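Local coordinates for extracellular matrix-binding protein EbhA (Staphylococcus aureus, PDB 2DGJ) that is a cell wall-associated adhesion protein that probably binds the extracellular matrix, with repeats that form a rod of alternately connected three-helix bundles, at residues Asn14-Thr19 with Thr31-Ala36; Asp140-Asn145 with Asn157-Ala162; Tyr148-Glu153 with Ala235-Gly240. One frame throughout, in Å; residues are numbered along the deposited sequence.

From the N terminus, contact 1 comes first: it closes a short loop in which helix 20-23 leads from helix 13-18 into helix 27-46, within the first FIVAR range. Contact 2 follows in series and closes a loop of the same length in the second FIVAR range, its centre about 62 Å from that of contact 1. Contact 3 crosses contact 2, since 148-153 lies between 140-145 and 157-162 whereas 235-240 lies far downstream, in the range of the second GA module. Contacts 2 and 3 also touch, with Thr-160 OG1 3.0 Å from Tyr-148 OH, so the helix-helix packing and the junction between modules share one neighbourhood of the rod.

Contact 1. Residues Asn14-Thr19 with Thr31-Ala36; sequences NATKQT and TAYDQA
Lys-17 and Thr-16 on helix 13-18 meet Asp-34 and Tyr-33 on helix 27-46, two antiparallel helices within the FIVAR sequence range, in a protein built as a string of three-helix bundles. The axes of 14-18 and 31-36 run at 171° to each other and approach to 11.7 Å, a gap bridged by side chains, not by backbone.

Lys-17 shows how the gap is spanned. CB points neither at helix 27-46 nor away from it; the chain beyond carries the end across. CG lies near the plane of the Tyr-33 ring and faces its edge, 4.5 Å from CE2. The chain stays extended beyond CG, and CD carries it past the ring towards the second helix. CE comes to 3.2 Å from Asp-34 OD1, and NZ ends in a salt bridge with that same oxygen at a short 2.5 Å. The ammonium approaches from above the carboxylate, 44° out of its plane. Glu-13 OE2 is a second, weak and long ion-pair partner of NZ and also lies close to Asp-34 OD1, so the lysine probably offsets two neighbouring negative charges.

Next to this bridge the Tyr-33 side chain leaves its helix with CG anti to the backbone N (chi1 169°), which sends the phenol across to Thr-16. Its OH sits 3.4 Å from Thr-16 CB, while Thr-16 CG2 approaches CZ obliquely at 3.8 Å. The threonine hydroxyl has its main partner in Asp-12 O, one turn back. Thr-67 and Lys-68 of helix 55-70, Tyr-22 and Leu-71 also touch Tyr-33, which is buried. Helix 13-18 ends just beyond, where Thr-16 O accepts both Thr-19 N and Thr-19 OG1, the latter at 2.5 Å.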
ATOM      1  N   ASN A  14      25.041   5.506  -7.933  1.00 20.26           N
ATOM      2  CA  ASN A  14      24.270   6.186  -6.899  1.00 20.08           C
ATOM      3  C   ASN A  14      23.210   7.115  -7.471  1.00 19.84           C
ATOM      4  O   ASN A  14      22.066   7.113  -7.015  1.00 19.79           O
ATOM      5  CB  ASN A  14      25.199   6.972  -5.971  1.00 20.35           C
ATOM      6  CG  ASN A  14      24.439   7.807  -4.948  1.00 20.50           C
ATOM      7  OD1 ASN A  14      23.910   8.874  -5.266  1.00 20.48           O
ATOM      8  ND2 ASN A  14      24.376   7.318  -3.713  1.00 20.56           N
ATOM      9  N   ALA A  15      23.588   7.897  -8.476  1.00 19.60           N
ATOM     10  CA  ALA A  15      22.661   8.831  -9.104  1.00 19.40           C
ATOM     11  C   ALA A  15      21.510   8.076  -9.764  1.00 19.24           C
ATOM     12  O   ALA A  15      20.340   8.408  -9.575  1.00 19.25           O
ATOM     13  CB  ALA A  15      23.395   9.695 -10.138  1.00 19.23           C
ATOM     14  N   THR A  16      21.851   7.048 -10.532  1.00 19.11           N
ATOM     15  CA  THR A  16      20.849   6.244 -11.217  1.00 19.05           C
ATOM     16  C   THR A  16      19.895   5.616 -10.213  1.00 18.97           C
ATOM     17  O   THR A  16      18.698   5.505 -10.467  1.00 18.90           O
ATOM     18  CB  THR A  16      21.505   5.120 -12.057  1.00 18.93           C
ATOM     19  OG1 THR A  16      22.341   5.701 -13.066  1.00 18.98           O
ATOM     20  CG2 THR A  16      20.439   4.260 -12.728  1.00 18.88           C
ATOM     21  N   LYS A  17      20.433   5.211  -9.067  1.00 18.98           N
ATOM     22  CA  LYS A  17      19.625   4.582  -8.033  1.00 19.06           C
ATOM     23  C   LYS A  17      18.715   5.547  -7.294  1.00 19.05           C
ATOM     24  O   LYS A  17      17.788   5.120  -6.607  1.00 19.06           O
ATOM     25  CB  LYS A  17      20.517   3.849  -7.027  1.00 19.16           C
ATOM     26  CG  LYS A  17      21.087   2.541  -7.554  1.00 19.40           C
ATOM     27  CD  LYS A  17      21.890   1.818  -6.485  1.00 19.55           C
ATOM     28  CE  LYS A  17      22.296   0.424  -6.943  1.00 19.59           C
ATOM     29  NZ  LYS A  17      23.057  -0.297  -5.884  1.00 19.58           N
ATOM     30  N   GLN A  18      18.975   6.842  -7.433  1.00 19.11           N
ATOM     31  CA  GLN A  18      18.154   7.851  -6.772  1.00 19.05           C
ATOM     32  C   GLN A  18      16.957   8.203  -7.643  1.00 18.80           C
ATOM     33  O   GLN A  18      15.974   8.782  -7.168  1.00 18.81           O
ATOM     34  CB  GLN A  18      18.972   9.121  -6.509  1.00 19.32           C
ATOM     35  CG  GLN A  18      19.976   9.027  -5.366  1.00 20.03           C
ATOM     36  CD  GLN A  18      19.311   8.859  -4.014  1.00 20.47           C
ATOM     37  OE1 GLN A  18      18.735   7.812  -3.717  1.00 20.82           O
ATOM     38  NE2 GLN A  18      19.381   9.901  -3.187  1.00 20.69           N
ATOM     39  N   THR A  19      17.040   7.846  -8.922  1.00 18.48           N
ATOM     40  CA  THR A  19      15.972   8.153  -9.863  1.00 18.16           C
ATOM     41  C   THR A  19      14.754   7.249  -9.736  1.00 18.01           C
ATOM     42  O   THR A  19      14.851   6.106  -9.287  1.00 18.02           O
ATOM     43  CB  THR A  19      16.465   8.076 -11.324  1.00 18.13           C
ATOM     44  OG1 THR A  19      16.832   6.725 -11.636  1.00 17.98           O
ATOM     45  CG2 THR A  19      17.661   9.002 -11.532  1.00 18.00           C
ATOM     46  N   THR A  31      17.873  -5.349  -9.984  1.00 13.74           N
ATOM     47  CA  THR A  31      18.931  -6.261  -9.572  1.00 13.47           C
ATOM     48  C   THR A  31      19.970  -6.483 -10.669  1.00 13.31           C
ATOM     49  O   THR A  31      21.173  -6.477 -10.405  1.00 13.26           O
ATOM     50  CB  THR A  31      18.346  -7.627  -9.155  1.00 13.44           C
ATOM     51  OG1 THR A  31      17.529  -7.460  -7.989  1.00 13.56           O
ATOM     52  CG2 THR A  31      19.455  -8.615  -8.853  1.00 13.22           C
ATOM     53  N   ALA A  32      19.504  -6.686 -11.897  1.00 13.02           N
ATOM     54  CA  ALA A  32      20.407  -6.907 -13.019  1.00 12.88           C
ATOM     55  C   ALA A  32      21.362  -5.714 -13.176  1.00 12.88           C
ATOM     56  O   ALA A  32      22.570  -5.882 -13.385  1.00 12.87           O
ATOM     57  CB  ALA A  32      19.597  -7.125 -14.294  1.00 12.70           C
ATOM     58  N   TYR A  33      20.811  -4.506 -13.071  1.00 12.82           N
ATOM     59  CA  TYR A  33      21.611  -3.295 -13.187  1.00 12.94           C
ATOM     60  C   TYR A  33      22.628  -3.276 -12.059  1.00 13.17           C
ATOM     61  O   TYR A  33      23.817  -3.092 -12.289  1.00 13.17           O
ATOM     62  CB  TYR A  33      20.734  -2.044 -13.094  1.00 12.52           C
ATOM     63  CG  TYR A  33      21.531  -0.768 -12.954  1.00 12.20           C
ATOM     64  CD1 TYR A  33      22.334  -0.305 -13.994  1.00 12.07           C
ATOM     65  CD2 TYR A  33      21.506  -0.036 -11.767  1.00 12.09           C
ATOM     66  CE1 TYR A  33      23.094   0.849 -13.858  1.00 12.02           C
ATOM     67  CE2 TYR A  33      22.258   1.119 -11.619  1.00 12.14           C
ATOM     68  CZ  TYR A  33      23.049   1.554 -12.665  1.00 12.05           C
ATOM     69  OH  TYR A  33      23.795   2.692 -12.517  1.00 12.13           O
ATOM     70  N   ASP A  34      22.146  -3.468 -10.837  1.00 13.54           N
ATOM     71  CA  ASP A  34      23.011  -3.467  -9.667  1.00 13.99           C
ATOM     72  C   ASP A  34      24.147  -4.482  -9.797  1.00 13.85           C
ATOM     73  O   ASP A  34      25.288  -4.205  -9.430  1.00 13.78           O
ATOM     74  CB  ASP A  34      22.185  -3.767  -8.416  1.00 14.76           C
ATOM     75  CG  ASP A  34      22.987  -3.610  -7.138  1.00 15.76           C
ATOM     76  OD1 ASP A  34      23.599  -2.536  -6.953  1.00 16.47           O
ATOM     77  OD2 ASP A  34      23.004  -4.553  -6.318  1.00 16.62           O
ATOM     78  N   GLN A  35      23.832  -5.656 -10.332  1.00 13.75           N
ATOM     79  CA  GLN A  35      24.836  -6.700 -10.504  1.00 13.69           C
ATOM     80  C   GLN A  35      25.824  -6.360 -11.612  1.00 13.73           C
ATOM     81  O   GLN A  35      26.965  -6.821 -11.593  1.00 13.70           O
ATOM     82  CB  GLN A  35      24.164  -8.046 -10.795  1.00 13.52           C
ATOM     83  CG  GLN A  35      23.391  -8.604  -9.610  1.00 13.34           C
ATOM     84  CD  GLN A  35      24.232  -8.642  -8.355  1.00 13.33           C
ATOM     85  OE1 GLN A  35      25.253  -9.327  -8.294  1.00 13.23           O
ATOM     86  NE2 GLN A  35      23.809  -7.893  -7.340  1.00 13.25           N
ATOM     87  N   ALA A  36      25.384  -5.555 -12.574  1.00 13.78           N
ATOM     88  CA  ALA A  36      26.245  -5.156 -13.681  1.00 14.01           C
ATOM     89  C   ALA A  36      27.286  -4.175 -13.155  1.00 14.11           C
ATOM     90  O   ALA A  36      28.469  -4.263 -13.499  1.00 14.08           O
ATOM     91  CB  ALA A  36      25.419  -4.508 -14.794  1.00 13.97           C
TER

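Contact 2. Residues Asp140-Asn145 with Asn157-Ala162; sequences DATLRN and NAYTQA
The helical backbones that carry Thr-142 and Leu-143 on one side and Tyr-159 on the other come nearest at Leu-143 and Thr-160, whose CA atoms are 8.5 Å apart. Tyr-159 reaches across most of that spacing. It has CG anti to its own backbone N (chi1 178°), and its ring projects from 157-162 to the opposite helix.

Two residues receive it, on different parts of the ring. Leu-143 CD1 lies in the ring plane at the edge, 3.6 Å from CE2 and 3.7 Å from CD2, a purely apolar contact. The leucine torsions are near-eclipsed (chi1 -98°, chi2 6°), so the exact placement of CD1 is doubtful. Thr-142 meets the phenol end instead: CB is 3.6 Å from Tyr-159 OH, and CG2 comes obliquely to 3.8 Å from CZ. Its hydroxyl is bonded to Asp-138 O, just before helix 139-144.

Lys-194 of helix 180-194 and Leu-197 of the loop after it touch both Thr-142 and Tyr-159. This is helix-to-helix packing by a tyrosine within a FIVAR range of a three-helix-bundle protein, comparable to the pair Thr-16 and Tyr-33 in the first FIVAR range.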
ATOM      1  N   ASP A 140     -36.210  15.679   2.281  1.00 17.53           N
ATOM      2  CA  ASP A 140     -37.590  16.107   2.087  1.00 17.28           C
ATOM      3  C   ASP A 140     -38.605  15.435   3.015  1.00 16.91           C
ATOM      4  O   ASP A 140     -39.484  16.102   3.572  1.00 16.81           O
ATOM      5  CB  ASP A 140     -38.001  15.879   0.634  1.00 17.62           C
ATOM      6  CG  ASP A 140     -37.123  16.640  -0.346  1.00 18.00           C
ATOM      7  OD1 ASP A 140     -36.933  17.861  -0.163  1.00 18.06           O
ATOM      8  OD2 ASP A 140     -36.628  16.009  -1.305  1.00 18.43           O
ATOM      9  N   ALA A 141     -38.484  14.119   3.174  1.00 16.44           N
ATOM     10  CA  ALA A 141     -39.397  13.369   4.027  1.00 16.01           C
ATOM     11  C   ALA A 141     -39.279  13.830   5.475  1.00 15.65           C
ATOM     12  O   ALA A 141     -40.278  14.054   6.147  1.00 15.55           O
ATOM     13  CB  ALA A 141     -39.104  11.874   3.924  1.00 15.99           C
ATOM     14  N   THR A 142     -38.048  13.980   5.949  1.00 15.42           N
ATOM     15  CA  THR A 142     -37.797  14.414   7.319  1.00 15.18           C
ATOM     16  C   THR A 142     -38.420  15.778   7.581  1.00 15.04           C
ATOM     17  O   THR A 142     -39.008  16.006   8.641  1.00 14.88           O
ATOM     18  CB  THR A 142     -36.279  14.489   7.609  1.00 15.14           C
ATOM     19  OG1 THR A 142     -35.695  13.197   7.406  1.00 15.11           O
ATOM     20  CG2 THR A 142     -36.021  14.930   9.052  1.00 14.93           C
ATOM     21  N   LEU A 143     -38.302  16.672   6.605  1.00 14.93           N
ATOM     22  CA  LEU A 143     -38.843  18.019   6.722  1.00 14.82           C
ATOM     23  C   LEU A 143     -40.366  18.062   6.819  1.00 14.79           C
ATOM     24  O   LEU A 143     -40.928  18.963   7.444  1.00 14.64           O
ATOM     25  CB  LEU A 143     -38.380  18.868   5.533  1.00 14.80           C
ATOM     26  CG  LEU A 143     -37.177  19.811   5.688  1.00 14.87           C
ATOM     27  CD1 LEU A 143     -36.508  19.651   7.044  1.00 14.80           C
ATOM     28  CD2 LEU A 143     -36.193  19.532   4.572  1.00 14.77           C
ATOM     29  N   ARG A 144     -41.030  17.093   6.198  1.00 14.81           N
ATOM     30  CA  ARG A 144     -42.489  17.048   6.216  1.00 14.80           C
ATOM     31  C   ARG A 144     -43.018  16.234   7.387  1.00 14.60           C
ATOM     32  O   ARG A 144     -44.228  16.143   7.587  1.00 14.67           O
ATOM     33  CB  ARG A 144     -43.026  16.435   4.923  1.00 15.15           C
ATOM     34  CG  ARG A 144     -42.492  17.042   3.626  1.00 15.50           C
ATOM     35  CD  ARG A 144     -43.331  16.562   2.445  1.00 15.74           C
ATOM     36  NE  ARG A 144     -42.756  16.914   1.148  1.00 16.07           N
ATOM     37  CZ  ARG A 144     -41.793  16.217   0.549  1.00 16.26           C
ATOM     38  NH1 ARG A 144     -41.296  15.137   1.134  1.00 16.28           N
ATOM     39  NH2 ARG A 144     -41.337  16.593  -0.642  1.00 16.25           N
ATOM     40  N   ASN A 145     -42.115  15.641   8.161  1.00 14.41           N
ATOM     41  CA  ASN A 145     -42.521  14.811   9.297  1.00 14.36           C
ATOM     42  C   ASN A 145     -42.703  15.601  10.589  1.00 14.12           C
ATOM     43  O   ASN A 145     -41.963  16.544  10.865  1.00 14.06           O
ATOM     44  CB  ASN A 145     -41.509  13.678   9.505  1.00 14.56           C
ATOM     45  CG  ASN A 145     -41.959  12.681  10.550  1.00 14.89           C
ATOM     46  OD1 ASN A 145     -41.836  12.926  11.750  1.00 14.95           O
ATOM     47  ND2 ASN A 145     -42.503  11.556  10.098  1.00 15.20           N
ATOM     48  N   ASN A 157     -33.697  24.425  12.946  1.00 15.49           N
ATOM     49  CA  ASN A 157     -32.755  25.291  12.248  1.00 15.49           C
ATOM     50  C   ASN A 157     -31.395  24.631  12.076  1.00 15.38           C
ATOM     51  O   ASN A 157     -30.749  24.789  11.041  1.00 15.37           O
ATOM     52  CB  ASN A 157     -32.598  26.615  13.006  1.00 15.80           C
ATOM     53  CG  ASN A 157     -33.755  27.569  12.760  1.00 16.27           C
ATOM     54  OD1 ASN A 157     -34.815  27.166  12.275  1.00 16.54           O
ATOM     55  ND2 ASN A 157     -33.558  28.841  13.104  1.00 16.39           N
ATOM     56  N   ALA A 158     -30.967  23.889  13.091  1.00 15.27           N
ATOM     57  CA  ALA A 158     -29.678  23.214  13.042  1.00 15.27           C
ATOM     58  C   ALA A 158     -29.680  22.163  11.941  1.00 15.20           C
ATOM     59  O   ALA A 158     -28.683  21.977  11.249  1.00 15.21           O
ATOM     60  CB  ALA A 158     -29.371  22.571  14.389  1.00 15.35           C
ATOM     61  N   TYR A 159     -30.809  21.481  11.783  1.00 15.11           N
ATOM     62  CA  TYR A 159     -30.941  20.447  10.766  1.00 14.99           C
ATOM     63  C   TYR A 159     -30.954  21.057   9.366  1.00 15.00           C
ATOM     64  O   TYR A 159     -30.236  20.604   8.477  1.00 14.87           O
ATOM     65  CB  TYR A 159     -32.225  19.643  10.988  1.00 14.80           C
ATOM     66  CG  TYR A 159     -32.446  18.575   9.936  1.00 14.66           C
ATOM     67  CD1 TYR A 159     -31.598  17.473   9.854  1.00 14.68           C
ATOM     68  CD2 TYR A 159     -33.479  18.684   9.007  1.00 14.48           C
ATOM     69  CE1 TYR A 159     -31.771  16.505   8.867  1.00 14.68           C
ATOM     70  CE2 TYR A 159     -33.662  17.725   8.020  1.00 14.58           C
ATOM     71  CZ  TYR A 159     -32.803  16.638   7.954  1.00 14.65           C
ATOM     72  OH  TYR A 159     -32.979  15.679   6.982  1.00 14.68           O
ATOM     73  N   THR A 160     -31.783  22.077   9.172  1.00 15.07           N
ATOM     74  CA  THR A 160     -31.880  22.740   7.877  1.00 15.32           C
ATOM     75  C   THR A 160     -30.515  23.270   7.452  1.00 15.40           C
ATOM     76  O   THR A 160     -30.159  23.229   6.277  1.00 15.24           O
ATOM     77  CB  THR A 160     -32.878  23.916   7.931  1.00 15.29           C
ATOM     78  OG1 THR A 160     -34.214  23.404   8.043  1.00 15.30           O
ATOM     79  CG2 THR A 160     -32.759  24.782   6.671  1.00 15.39           C
ATOM     80  N   GLN A 161     -29.756  23.768   8.419  1.00 15.61           N
ATOM     81  CA  GLN A 161     -28.434  24.314   8.151  1.00 15.94           C
ATOM     82  C   GLN A 161     -27.503  23.191   7.705  1.00 15.92           C
ATOM     83  O   GLN A 161     -26.863  23.281   6.651  1.00 15.85           O
ATOM     84  CB  GLN A 161     -27.891  24.985   9.413  1.00 16.39           C
ATOM     85  CG  GLN A 161     -26.694  25.900   9.171  1.00 17.18           C
ATOM     86  CD  GLN A 161     -26.286  26.662  10.424  1.00 17.74           C
ATOM     87  OE1 GLN A 161     -25.399  27.511  10.381  1.00 18.07           O
ATOM     88  NE2 GLN A 161     -26.936  26.362  11.548  1.00 18.06           N
ATOM     89  N   ALA A 162     -27.441  22.134   8.511  1.00 15.81           N
ATOM     90  CA  ALA A 162     -26.591  20.987   8.213  1.00 15.72           C
ATOM     91  C   ALA A 162     -26.791  20.481   6.789  1.00 15.64           C
ATOM     92  O   ALA A 162     -25.830  20.332   6.040  1.00 15.54           O
ATOM     93  CB  ALA A 162     -26.871  19.865   9.197  1.00 15.69           C
TER

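Contact 3. Residues Tyr148-Glu153 with Ala235-Gly240; sequences YLDADE and AQNVVG
Asp-150, the first residue to leave helical geometry after helix 146-149, directs its carboxylate at Asn-237 and Val-238, where helix 238-250 begins. The approach to that helix starts at Ala-235, whose carbonyl oxygen is bonded by Lys-207 NZ. Two residues on, Asn-237 takes the N-cap position. Its CB comes to 3.0 Å from Asp-150 OD2, and the two side chains run nearly perpendicular. With CG placed between the backbone N and the carbonyl carbon (chi1 66°), the asparagine amide turns back over the helix start.

The direct link is Val-238 N, which donates to Asp-150 OD2 at 3.0 Å with an N-H...O angle of 160°, although the donor stands well above the carboxylate plane. Val-238 CG2 lies 3.8 Å from Asp-150 OD2, and the side chains run antiparallel alongside. OD2 also accepts from Gln-146 NE2, four residues earlier at the start of helix 146-149, which probably helps position the carboxylate.

Val-239 is reached through a water, which donates to Asp-150 OD1 at 2.6 Å and accepts from Val-239 N at 2.8 Å, so both carboxylate oxygens serve the helix start. At Gly-240 the backbone N makes a weak capping bond to Asn-237 OD1, 3.4 Å long.

Three successive amides of the first turn are thus engaged: one directly and one through a water by a carboxylate from the FIVAR range, the third weakly by Asn-237. The negative charge at this N terminus is probably stabilised by the helix dipole, which would be consistent with an electrostatic contribution to the joint between the two modules.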
ATOM      1  N   TYR A 148     -39.830  16.611  12.868  1.00 13.42           N
ATOM      2  CA  TYR A 148     -39.009  17.758  12.504  1.00 13.41           C
ATOM      3  C   TYR A 148     -39.825  19.015  12.763  1.00 13.45           C
ATOM      4  O   TYR A 148     -39.374  19.937  13.446  1.00 13.39           O
ATOM      5  CB  TYR A 148     -38.628  17.732  11.022  1.00 13.22           C
ATOM      6  CG  TYR A 148     -38.104  19.064  10.537  1.00 13.02           C
ATOM      7  CD1 TYR A 148     -36.798  19.470  10.811  1.00 12.90           C
ATOM      8  CD2 TYR A 148     -38.942  19.959   9.869  1.00 12.95           C
ATOM      9  CE1 TYR A 148     -36.341  20.732  10.442  1.00 12.78           C
ATOM     10  CE2 TYR A 148     -38.495  21.227   9.497  1.00 12.87           C
ATOM     11  CZ  TYR A 148     -37.196  21.607   9.790  1.00 12.80           C
ATOM     12  OH  TYR A 148     -36.758  22.865   9.452  1.00 12.76           O
ATOM     13  N   LEU A 149     -41.034  19.028  12.207  1.00 13.66           N
ATOM     14  CA  LEU A 149     -41.956  20.148  12.334  1.00 13.87           C
ATOM     15  C   LEU A 149     -42.174  20.629  13.764  1.00 14.14           C
ATOM     16  O   LEU A 149     -42.086  21.825  14.032  1.00 14.33           O
ATOM     17  CB  LEU A 149     -43.302  19.786  11.702  1.00 13.68           C
ATOM     18  CG  LEU A 149     -43.594  20.293  10.282  1.00 13.75           C
ATOM     19  CD1 LEU A 149     -42.321  20.709   9.565  1.00 13.50           C
ATOM     20  CD2 LEU A 149     -44.311  19.202   9.508  1.00 13.41           C
ATOM     21  N   ASP A 150     -42.458  19.707  14.682  1.00 14.35           N
ATOM     22  CA  ASP A 150     -42.682  20.091  16.074  1.00 14.59           C
ATOM     23  C   ASP A 150     -41.416  20.057  16.918  1.00 14.78           C
ATOM     24  O   ASP A 150     -41.481  20.048  18.146  1.00 14.81           O
ATOM     25  CB  ASP A 150     -43.751  19.202  16.726  1.00 14.43           C
ATOM     26  CG  ASP A 150     -45.152  19.527  16.242  1.00 14.28           C
ATOM     27  OD1 ASP A 150     -45.357  20.653  15.749  1.00 14.25           O
ATOM     28  OD2 ASP A 150     -46.052  18.668  16.366  1.00 14.20           O
ATOM     29  N   ALA A 151     -40.267  20.039  16.259  1.00 14.98           N
ATOM     30  CA  ALA A 151     -38.995  20.023  16.970  1.00 15.15           C
ATOM     31  C   ALA A 151     -38.716  21.446  17.428  1.00 15.28           C
ATOM     32  O   ALA A 151     -39.184  22.395  16.796  1.00 15.31           O
ATOM     33  CB  ALA A 151     -37.887  19.547  16.041  1.00 15.11           C
ATOM     34  N   ASP A 152     -37.970  21.605  18.521  1.00 15.41           N
ATOM     35  CA  ASP A 152     -37.642  22.943  18.999  1.00 15.55           C
ATOM     36  C   ASP A 152     -37.073  23.727  17.813  1.00 15.67           C
ATOM     37  O   ASP A 152     -36.273  23.200  17.037  1.00 15.77           O
ATOM     38  CB  ASP A 152     -36.610  22.875  20.126  1.00 15.56           C
ATOM     39  CG  ASP A 152     -37.100  22.077  21.319  1.00 15.73           C
ATOM     40  OD1 ASP A 152     -38.263  22.282  21.724  1.00 16.12           O
ATOM     41  OD2 ASP A 152     -36.328  21.253  21.857  1.00 15.69           O
ATOM     42  N   GLU A 153     -37.486  24.978  17.669  1.00 15.68           N
ATOM     43  CA  GLU A 153     -37.018  25.798  16.563  1.00 15.82           C
ATOM     44  C   GLU A 153     -35.507  25.771  16.362  1.00 15.74           C
ATOM     45  O   GLU A 153     -35.039  25.732  15.225  1.00 15.78           O
ATOM     46  CB  GLU A 153     -37.490  27.245  16.731  1.00 16.03           C
ATOM     47  CG  GLU A 153     -36.825  28.210  15.759  1.00 16.70           C
ATOM     48  CD  GLU A 153     -37.513  29.559  15.690  1.00 17.00           C
ATOM     49  OE1 GLU A 153     -37.964  30.069  16.738  1.00 17.30           O
ATOM     50  OE2 GLU A 153     -37.593  30.116  14.575  1.00 17.50           O
ATOM     51  N   ALA A 235     -55.035  14.357  18.902  1.00 23.32           N
ATOM     52  CA  ALA A 235     -54.257  15.408  18.256  1.00 22.79           C
ATOM     53  C   ALA A 235     -52.974  14.811  17.667  1.00 22.51           C
ATOM     54  O   ALA A 235     -52.359  13.922  18.266  1.00 22.43           O
ATOM     55  CB  ALA A 235     -53.926  16.499  19.259  1.00 22.61           C
ATOM     56  N   GLN A 236     -52.573  15.303  16.498  1.00 22.16           N
ATOM     57  CA  GLN A 236     -51.375  14.797  15.830  1.00 21.80           C
ATOM     58  C   GLN A 236     -50.126  15.647  15.996  1.00 21.36           C
ATOM     59  O   GLN A 236     -49.024  15.186  15.710  1.00 21.28           O
ATOM     60  CB  GLN A 236     -51.649  14.591  14.340  1.00 22.04           C
ATOM     61  CG  GLN A 236     -52.449  13.335  14.036  1.00 22.56           C
ATOM     62  CD  GLN A 236     -52.744  13.173  12.557  1.00 22.92           C
ATOM     63  OE1 GLN A 236     -53.617  13.849  12.006  1.00 23.02           O
ATOM     64  NE2 GLN A 236     -52.008  12.283  11.901  1.00 23.05           N
ATOM     65  N   ASN A 237     -50.290  16.891  16.437  1.00 20.83           N
ATOM     66  CA  ASN A 237     -49.143  17.765  16.644  1.00 20.42           C
ATOM     67  C   ASN A 237     -49.369  18.712  17.818  1.00 19.96           C
ATOM     68  O   ASN A 237     -50.481  18.828  18.323  1.00 19.87           O
ATOM     69  CB  ASN A 237     -48.832  18.546  15.365  1.00 20.68           C
ATOM     70  CG  ASN A 237     -49.919  19.524  14.995  1.00 20.93           C
ATOM     71  OD1 ASN A 237     -51.107  19.277  15.219  1.00 21.11           O
ATOM     72  ND2 ASN A 237     -49.518  20.641  14.398  1.00 21.19           N
ATOM     73  N   VAL A 238     -48.306  19.383  18.250  1.00 19.48           N
ATOM     74  CA  VAL A 238     -48.376  20.299  19.384  1.00 19.10           C
ATOM     75  C   VAL A 238     -49.472  21.361  19.311  1.00 18.92           C
ATOM     76  O   VAL A 238     -50.299  21.462  20.224  1.00 18.85           O
ATOM     77  CB  VAL A 238     -47.008  21.000  19.606  1.00 19.04           C
ATOM     78  CG1 VAL A 238     -47.110  22.029  20.730  1.00 18.94           C
ATOM     79  CG2 VAL A 238     -45.961  19.972  19.961  1.00 18.83           C
ATOM     80  N   VAL A 239     -49.485  22.153  18.241  1.00 18.72           N
ATOM     81  CA  VAL A 239     -50.488  23.206  18.119  1.00 18.58           C
ATOM     82  C   VAL A 239     -51.891  22.617  18.194  1.00 18.51           C
ATOM     83  O   VAL A 239     -52.818  23.254  18.708  1.00 18.35           O
ATOM     84  CB  VAL A 239     -50.343  23.993  16.797  1.00 18.52           C
ATOM     85  CG1 VAL A 239     -48.933  24.565  16.679  1.00 18.51           C
ATOM     86  CG2 VAL A 239     -50.652  23.095  15.623  1.00 18.52           C
ATOM     87  N   GLY A 240     -52.044  21.399  17.681  1.00 18.47           N
ATOM     88  CA  GLY A 240     -53.339  20.752  17.716  1.00 18.43           C
ATOM     89  C   GLY A 240     -53.744  20.514  19.157  1.00 18.48           C
ATOM     90  O   GLY A 240     -54.899  20.716  19.531  1.00 18.24           O
TER
HETATM   91  O   HOH W   1     -47.563  21.911  16.229  1.00  7.88           O